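Terminal oxygenase component of carbazole 1,9a-dioxygenase (PDB 3GCF) serves as the terminal oxygenase of carbazole 1,9a-dioxygenase, a Rieske non-heme iron enzyme that probably uses electrons from a ferredoxin to dioxygenate carbazole. Local coordinates at residues 367-370 with 371-375; 319-323 with 324-328. One frame throughout, in Å; residues are numbered along the deposited sequence.

Contact 1: 367-370 with 371-375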
loop_
_atom_site.group_PDB
_atom_site.type_symbol
_atom_site.label_atom_id
_atom_site.label_comp_id
_atom_site.label_asym_id
_atom_site.label_seq_id
_atom_site.Cartn_x
_atom_site.Cartn_y
_atom_site.Cartn_z
ATOM N N VAL A 367 10.858 31.233 8.498
ATOM C CA VAL A 367 10.881 31.163 9.953
ATOM C C VAL A 367 9.889 32.164 10.542
ATOM O O VAL A 367 9.203 31.861 11.516
ATOM C CB VAL A 367 12.288 31.462 10.517
ATOM C CG1 VAL A 367 12.224 31.601 12.039
ATOM C CG2 VAL A 367 13.244 30.349 10.129
ATOM N N LYS A 368 9.816 33.354 9.954
ATOM C CA LYS A 368 8.885 34.372 10.438
ATOM C C LYS A 368 7.458 33.898 10.221
ATOM O O LYS A 368 6.583 34.147 11.049
ATOM C CB LYS A 368 9.096 35.702 9.709
ATOM C CG LYS A 368 10.397 36.398 10.053
ATOM C CD LYS A 368 10.526 37.709 9.305
ATOM C CE LYS A 368 11.922 38.289 9.465
ATOM N NZ LYS A 368 12.240 38.513 10.893
ATOM N N TRP A 369 7.230 33.221 9.097
ATOM C CA TRP A 369 5.909 32.691 8.774
ATOM C C TRP A 369 5.499 31.599 9.762
ATOM O O TRP A 369 4.358 31.566 10.217
ATOM C CB TRP A 369 5.887 32.149 7.331
ATOM C CG TRP A 369 5.023 30.926 7.137
ATOM C CD1 TRP A 369 5.453 29.636 6.989
ATOM C CD2 TRP A 369 3.588 30.869 7.144
ATOM N NE1 TRP A 369 4.379 28.782 6.909
ATOM C CE2 TRP A 369 3.223 29.511 7.004
ATOM C CE3 TRP A 369 2.577 31.833 7.262
ATOM C CZ2 TRP A 369 1.885 29.089 6.980
ATOM C CZ3 TRP A 369 1.243 31.412 7.240
ATOM C CH2 TRP A 369 0.913 30.052 7.101
ATOM N N ARG A 370 6.424 30.707 10.093
ATOM C CA ARG A 370 6.122 29.629 11.031
ATOM C C ARG A 370 5.762 30.201 12.391
ATOM O O ARG A 370 4.822 29.745 13.039
ATOM C CB ARG A 370 7.322 28.699 11.193
ATOM C CG ARG A 370 7.687 27.922 9.948
ATOM C CD ARG A 370 8.922 27.082 10.203
ATOM N NE ARG A 370 9.249 26.226 9.069
ATOM C CZ ARG A 370 10.369 25.517 8.976
ATOM N NH1 ARG A 370 11.267 25.571 9.948
ATOM N NH2 ARG A 370 10.588 24.751 7.918
ATOM N N THR A 371 6.529 31.203 12.810
ATOM C CA THR A 371 6.333 31.864 14.092
ATOM C C THR A 371 4.975 32.550 14.154
ATOM O O THR A 371 4.224 32.376 15.113
ATOM C CB THR A 371 7.429 32.910 14.325
ATOM O OG1 THR A 371 8.701 32.258 14.321
ATOM C CG2 THR A 371 7.230 33.621 15.658
ATOM N N LEU A 372 4.667 33.325 13.125
ATOM C CA LEU A 372 3.396 34.032 13.067
ATOM C C LEU A 372 2.220 33.054 13.034
ATOM O O LEU A 372 1.193 33.290 13.667
ATOM C CB LEU A 372 3.354 34.927 11.832
ATOM C CG LEU A 372 2.052 35.703 11.621
ATOM C CD1 LEU A 372 1.928 36.799 12.678
ATOM C CD2 LEU A 372 2.041 36.301 10.223
ATOM N N ALA A 373 2.377 31.959 12.299
ATOM C CA ALA A 373 1.322 30.956 12.181
ATOM C C ALA A 373 1.116 30.215 13.501
ATOM O O ALA A 373 -0.013 29.943 13.901
ATOM C CB ALA A 373 1.662 29.970 11.070
ATOM N N SER A 374 2.213 29.889 14.170
ATOM C CA SER A 374 2.141 29.194 15.442
ATOM C C SER A 374 1.429 30.071 16.471
ATOM O O SER A 374 0.659 29.574 17.292
ATOM C CB SER A 374 3.550 28.855 15.929
ATOM O OG SER A 374 3.526 28.205 17.186
ATOM N N GLU A 375 1.674 31.377 16.411
ATOM C CA GLU A 375 1.060 32.315 17.349
ATOM C C GLU A 375 -0.339 32.787 16.964
ATOM O O GLU A 375 -1.139 33.112 17.838
ATOM C CB GLU A 375 1.934 33.565 17.513
ATOM C CG GLU A 375 3.399 33.303 17.793
ATOM C CD GLU A 375 4.221 34.587 17.818
ATOM O OE1 GLU A 375 3.976 35.472 16.962
ATOM O OE2 GLU A 375 5.118 34.705 18.683
#
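Trp-369 reaches forward along its helix to Ala-373, one turn on. Its CB leaves the backbone heading away from the following turn, but a chi1 of 145°, well off a staggered value, swings the indole back over the helix. From CG outward the five-membered ring carries NE1 to Tyr-24 OH, a hydrogen bond with a residue of helix 22-26, and the Tyr-24 ring meets the indole nearly at right angles. The far benzo atoms CZ2, CZ3 and CH2 lie over the Ala-373 methyl; CH2 is the closest, 4.0 Å from Ala-373 CB. The methyl sits over one face, 9° off the normal of the six-membered ring, a CH-pi contact. In the backbone, Trp-369 O accepts from Ala-373 N at 2.9 Å, so main chain and side chain join the same pair. Two residues before Trp-369, Val-367 O takes two donors from opposite faces of its carbonyl plane: Thr-371 N at 3.0 Å and Thr-371 OG1 at 2.9 Å. Arg-370 extends away to salt bridges with Glu-357 and Glu-182. The arrangement is that of a regular alpha helix with i to i+4 bonding, here packed by one side against the N-terminal helices.

Contact 2: 319-323 with 324-328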
loop_
_atom_site.group_PDB
_atom_site.type_symbol
_atom_site.label_atom_id
_atom_site.label_comp_id
_atom_site.label_asym_id
_atom_site.label_seq_id
_atom_site.Cartn_x
_atom_site.Cartn_y
_atom_site.Cartn_z
ATOM N N VAL A 319 -9.811 34.087 -22.422
ATOM C CA VAL A 319 -9.236 33.509 -23.636
ATOM C C VAL A 319 -7.733 33.258 -23.499
ATOM O O VAL A 319 -7.254 32.182 -23.853
ATOM C CB VAL A 319 -9.485 34.409 -24.874
ATOM C CG1 VAL A 319 -8.684 33.890 -26.072
ATOM C CG2 VAL A 319 -10.978 34.419 -25.214
ATOM N N GLU A 320 -6.979 34.232 -22.992
ATOM C CA GLU A 320 -5.545 34.004 -22.846
ATOM C C GLU A 320 -5.233 32.991 -21.746
ATOM O O GLU A 320 -4.197 32.329 -21.788
ATOM C CB GLU A 320 -4.776 35.314 -22.621
ATOM C CG GLU A 320 -5.447 36.333 -21.735
ATOM C CD GLU A 320 -4.625 37.610 -21.603
ATOM O OE1 GLU A 320 -4.136 38.119 -22.639
ATOM O OE2 GLU A 320 -4.477 38.103 -20.462
ATOM N N PHE A 321 -6.127 32.857 -20.769
ATOM C CA PHE A 321 -5.921 31.878 -19.712
ATOM C C PHE A 321 -5.955 30.489 -20.354
ATOM O O PHE A 321 -5.082 29.655 -20.110
ATOM C CB PHE A 321 -7.023 31.970 -18.658
ATOM C CG PHE A 321 -6.824 31.039 -17.491
ATOM C CD1 PHE A 321 -5.892 31.333 -16.503
ATOM C CD2 PHE A 321 -7.562 29.861 -17.389
ATOM C CE1 PHE A 321 -5.693 30.472 -15.424
ATOM C CE2 PHE A 321 -7.373 28.989 -16.315
ATOM C CZ PHE A 321 -6.437 29.296 -15.328
ATOM N N GLU A 322 -6.966 30.263 -21.190
ATOM C CA GLU A 322 -7.153 28.989 -21.886
ATOM C C GLU A 322 -6.071 28.691 -22.922
ATOM O O GLU A 322 -5.603 27.561 -23.043
ATOM C CB GLU A 322 -8.521 28.987 -22.569
ATOM C CG GLU A 322 -8.773 27.838 -23.546
ATOM C CD GLU A 322 -8.806 26.483 -22.874
ATOM O OE1 GLU A 322 -9.442 26.359 -21.804
ATOM O OE2 GLU A 322 -8.204 25.533 -23.421
ATOM N N GLU A 323 -5.669 29.715 -23.664
ATOM C CA GLU A 323 -4.674 29.563 -24.714
ATOM C C GLU A 323 -3.227 29.712 -24.271
ATOM O O GLU A 323 -2.323 29.256 -24.975
ATOM C CB GLU A 323 -4.932 30.590 -25.830
ATOM C CG GLU A 323 -6.343 30.577 -26.394
ATOM C CD GLU A 323 -6.528 31.576 -27.520
ATOM O OE1 GLU A 323 -5.712 32.516 -27.631
ATOM O OE2 GLU A 323 -7.494 31.430 -28.291
ATOM N N ARG A 324 -2.994 30.337 -23.120
ATOM C CA ARG A 324 -1.623 30.573 -22.694
ATOM C C ARG A 324 -1.252 30.426 -21.213
ATOM O O ARG A 324 -0.484 29.536 -20.842
ATOM C CB ARG A 324 -1.203 31.974 -23.171
ATOM C CG ARG A 324 0.282 32.254 -23.038
ATOM C CD ARG A 324 0.649 33.674 -23.440
ATOM N NE ARG A 324 2.098 33.856 -23.405
ATOM C CZ ARG A 324 2.709 35.029 -23.266
ATOM N NH1 ARG A 324 2.000 36.146 -23.145
ATOM N NH2 ARG A 324 4.036 35.083 -23.243
ATOM N N TRP A 325 -1.774 31.317 -20.376
ATOM C CA TRP A 325 -1.442 31.318 -18.954
ATOM C C TRP A 325 -1.520 29.962 -18.240
ATOM O O TRP A 325 -0.574 29.549 -17.568
ATOM C CB TRP A 325 -2.330 32.318 -18.206
ATOM C CG TRP A 325 -2.352 33.731 -18.763
ATOM C CD1 TRP A 325 -3.461 34.500 -18.973
ATOM C CD2 TRP A 325 -1.227 34.544 -19.138
ATOM N NE1 TRP A 325 -3.102 35.736 -19.456
ATOM C CE2 TRP A 325 -1.738 35.792 -19.567
ATOM C CE3 TRP A 325 0.158 34.341 -19.154
ATOM C CZ2 TRP A 325 -0.910 36.835 -20.009
ATOM C CZ3 TRP A 325 0.984 35.378 -19.592
ATOM C CH2 TRP A 325 0.444 36.609 -20.015
ATOM N N ARG A 326 -2.640 29.267 -18.387
ATOM C CA ARG A 326 -2.814 27.995 -17.701
ATOM C C ARG A 326 -1.769 26.930 -17.990
ATOM O O ARG A 326 -1.098 26.447 -17.077
ATOM C CB ARG A 326 -4.200 27.409 -17.987
ATOM C CG ARG A 326 -4.532 26.197 -17.109
ATOM C CD ARG A 326 -5.772 25.480 -17.611
ATOM N NE ARG A 326 -5.562 24.986 -18.965
ATOM C CZ ARG A 326 -6.485 25.003 -19.919
ATOM N NH1 ARG A 326 -7.692 25.488 -19.668
ATOM N NH2 ARG A 326 -6.190 24.556 -21.133
ATOM N N ASP A 327 -1.627 26.553 -19.254
ATOM C CA ASP A 327 -0.677 25.510 -19.590
ATOM C C ASP A 327 0.775 25.950 -19.684
ATOM O O ASP A 327 1.667 25.198 -19.294
ATOM C CB ASP A 327 -1.123 24.802 -20.876
ATOM C CG ASP A 327 -2.515 24.200 -20.742
ATOM O OD1 ASP A 327 -2.928 23.926 -19.591
ATOM O OD2 ASP A 327 -3.194 23.994 -21.769
ATOM N N ASP A 328 1.020 27.163 -20.177
ATOM C CA ASP A 328 2.393 27.654 -20.303
ATOM C C ASP A 328 3.010 28.039 -18.963
ATOM O O ASP A 328 4.219 27.913 -18.776
ATOM C CB ASP A 328 2.465 28.863 -21.243
ATOM C CG ASP A 328 2.225 28.497 -22.699
ATOM O OD1 ASP A 328 2.200 27.287 -23.020
ATOM O OD2 ASP A 328 2.072 29.427 -23.527
HETATM O O HOH W 1 -3.914 25.309 -23.996
HETATM O O HOH W 2 -3.093 27.491 -21.542
HETATM O O HOH W 3 -0.902 27.508 -23.686
#
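Glu-320 and Trp-325, five residues apart, are joined through both backbone and side chain. Among the main-chain bonds, Glu-320 O accepts from Arg-324 N at 2.7 Å and from Trp-325 N at 3.0 Å, the two donors lying on opposite faces of its carbonyl plane. Phe-321 O then accepts from Arg-326 N, again five residues on, so the helix opens here into a pi-type turn. The Trp-325 NE1-H points in its ring plane at Glu-320 OE2, 2.9 Å away, but meets the carboxylate from above; the same oxygen also forms a salt bridge to Arg-306. One water lies between Glu-322 O and Asp-327 OD2 and can donate to either; a second accepts from Asp-327 N and can donate to Glu-322 O.

Glu-322, Arg-326 and Asp-327 form a salt-bridge network. Arg-326 grips Glu-322 end-on, NH1 to OE1 at 2.9 Å and NH2 to OE2 at 3.2 Å, both nitrogens standing above the carboxylate plane. It holds Asp-327 side-on, with NE to OD1 at 2.9 Å and nearly straight (178°), and NH2 to OD2. A bend at chi3 (61°) turns the guanidinium to serve both acids, which should fix its rotation.

The apolar contacts centre on Phe-321. Arg-326 CB lies over one face of its ring, 4.0 Å from the centroid, while Trp-325 CB approaches Phe-321 CD1.

This side of helix 311-331 rests on the sheet: Phe-321 and Trp-325 both touch Leu-304 of strand 298-307, and Phe-321 also meets Leu-167 and Arg-326 Ile-169 on strand 164-173. Elsewhere, Arg-324 and Asp-328 touch Trp-198 of helix 197-201.

Both contacts are local, so neither closes a loop: each joins successive turns of one helix. From the N terminus, the chain passes through the Rieske domain and the strands of the ring-hydroxylase domain before reaching contact 2 in helix 311-331. It then runs through helix 335-350, which carries the iron ligand Asp-337, to contact 1 in helix 364-376. The two follow in series without nesting or crossing. Their centres lie about 35 Å apart, on opposite sides of the chain's centre. Contact 2 ties its helix to strands 164-173 and 298-307, whereas contact 1 joins the C-terminal helix to the N-terminal helices and to strand 218-221.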